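Local coordinates for Thiol:disulfide interchange protein DsbL (Escherichia coli, PDB 3C7M) that introduces disulfide bonds into other periplasmic proteins and, with its partner DsbI, forms an essential disulfide in the sulfotransferase AssT, at residues K108-W111 and S112-K115. Numbering follows the deposited sequence.
With CD (cadmium ion), chain D; CD (cadmium ion), chain C.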
loop_
_atom_site.group_PDB
_atom_site.type_symbol
_atom_site.label_atom_id
_atom_site.label_comp_id
_atom_site.label_asym_id
_atom_site.label_seq_id
_atom_site.Cartn_x
_atom_site.Cartn_y
_atom_site.Cartn_z
ATOM N N LYS A 108 -4.964 -9.601 17.269
ATOM C CA LYS A 108 -3.697 -9.435 17.986
ATOM C C LYS A 108 -2.722 -10.590 17.721
ATOM O O LYS A 108 -1.886 -10.929 18.569
ATOM C CB LYS A 108 -3.930 -9.233 19.498
ATOM C CG LYS A 108 -5.069 -8.274 19.862
ATOM C CD LYS A 108 -4.893 -6.915 19.217
ATOM C CE LYS A 108 -5.989 -5.962 19.649
ATOM N NZ LYS A 108 -5.834 -4.635 18.986
ATOM N N GLU A 109 -2.829 -11.186 16.534
ATOM C CA GLU A 109 -1.921 -12.260 16.120
ATOM C C GLU A 109 -0.525 -11.695 15.897
ATOM O O GLU A 109 -0.370 -10.618 15.309
ATOM C CB GLU A 109 -2.440 -12.933 14.844
ATOM C CG GLU A 109 -1.543 -14.019 14.268
ATOM C CD GLU A 109 -1.376 -15.218 15.191
ATOM O OE1 GLU A 109 -2.259 -16.095 15.210
ATOM O OE2 GLU A 109 -0.336 -15.307 15.865
ATOM N N ARG A 110 0.482 -12.405 16.396
ATOM C CA ARG A 110 1.868 -11.971 16.226
ATOM C C ARG A 110 2.767 -13.058 15.656
ATOM O O ARG A 110 3.956 -12.834 15.459
ATOM C CB ARG A 110 2.452 -11.449 17.551
ATOM C CG ARG A 110 1.814 -10.157 18.101
ATOM C CD ARG A 110 2.022 -8.957 17.159
ATOM N NE ARG A 110 1.406 -7.739 17.688
ATOM C CZ ARG A 110 0.160 -7.344 17.439
ATOM N NH1 ARG A 110 -0.640 -8.058 16.656
ATOM N NH2 ARG A 110 -0.287 -6.210 17.973
ATOM N N TRP A 111 2.193 -14.224 15.381
ATOM C CA TRP A 111 2.905 -15.336 14.748
ATOM C C TRP A 111 4.278 -15.577 15.386
ATOM O O TRP A 111 5.290 -15.651 14.688
ATOM C CB TRP A 111 3.100 -15.080 13.244
ATOM C CG TRP A 111 1.854 -14.745 12.460
ATOM C CD1 TRP A 111 1.037 -15.625 11.789
ATOM C CD2 TRP A 111 1.326 -13.438 12.209
ATOM N NE1 TRP A 111 0.023 -14.940 11.164
ATOM C CE2 TRP A 111 0.173 -13.598 11.401
ATOM C CE3 TRP A 111 1.706 -12.146 12.593
ATOM C CZ2 TRP A 111 -0.598 -12.513 10.970
ATOM C CZ3 TRP A 111 0.942 -11.062 12.160
ATOM C CH2 TRP A 111 -0.205 -11.257 11.365
ATOM N N SER A 112 4.321 -15.668 16.713
ATOM C CA SER A 112 5.579 -15.968 17.423
ATOM C C SER A 112 6.673 -14.906 17.233
ATOM O O SER A 112 7.876 -15.201 17.294
ATOM C CB SER A 112 6.101 -17.360 17.034
ATOM O OG SER A 112 5.162 -18.363 17.384
ATOM N N ASP A 113 6.246 -13.671 16.991
ATOM C CA ASP A 113 7.114 -12.496 17.103
ATOM C C ASP A 113 8.373 -12.540 16.258
ATOM O O ASP A 113 9.481 -12.288 16.742
ATOM C CB ASP A 113 7.445 -12.247 18.570
ATOM C CG ASP A 113 6.207 -12.092 19.401
ATOM O OD1 ASP A 113 5.569 -11.022 19.329
ATOM O OD2 ASP A 113 5.852 -13.059 20.103
ATOM N N GLY A 114 8.186 -12.860 14.984
ATOM C CA GLY A 114 9.283 -12.879 14.032
ATOM C C GLY A 114 9.836 -14.265 13.773
ATOM O O GLY A 114 10.462 -14.495 12.734
ATOM N N LYS A 115 9.593 -15.199 14.698
ATOM C CA LYS A 115 10.213 -16.524 14.623
ATOM C C LYS A 115 9.458 -17.554 13.773
ATOM O O LYS A 115 9.909 -18.700 13.613
ATOM C CB LYS A 115 10.510 -17.056 16.034
ATOM C CG LYS A 115 11.588 -16.239 16.770
ATOM C CD LYS A 115 11.848 -16.764 18.168
ATOM C CE LYS A 115 13.061 -16.074 18.774
ATOM N NZ LYS A 115 13.429 -16.673 20.091
HETATM CD CD CD D . -0.513 -17.466 16.603
HETATM CD CD CD C . 6.427 -8.954 19.110
HETATM O O HOH W 1 5.130 -8.743 21.280
#
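R110 and D113 meet at a bend in the surface loop between helices 92-106 and 117-128. D113 N donates to R110 O at 2.9 Å, from above the carbonyl plane. A type I' turn from S112 to K115 overlaps this bend and is closed by K115 N on S112 O. G114 sits in it with a positive phi (99°) that would press a side chain against the preceding carbonyl.

Side-chain contact across the bend is slight. D113 OD1 lies 3.6 Å from R110 CB. The guanidinium turns back instead, and R110 NH1 donates to E109 O at 2.9 Å. That oxygen lies in the guanidinium plane, while NH1 stands above the carbonyl plane. NH1 also hydrogen-bonds Y104 O.

E109 places CG over the centre of the W111 ring, 3.4 Å above its plane. CG stands anti to the backbone N (chi1 177°), and a bend at chi2 brings OE2 to W111 N at 2.8 Å. The indole NE1 hydrogen-bonds T123 OG1, and F120 and W111 meet edge-to-face.

Two cadmium ions flank the loop. One takes both carboxylate oxygens of E109, with OE2 at 2.3 Å. The other takes D113 OD1 at 2.2 Å and a water; E63 is among its further ligands. Both carboxylates are therefore probably ionised, with the metals offsetting their charge.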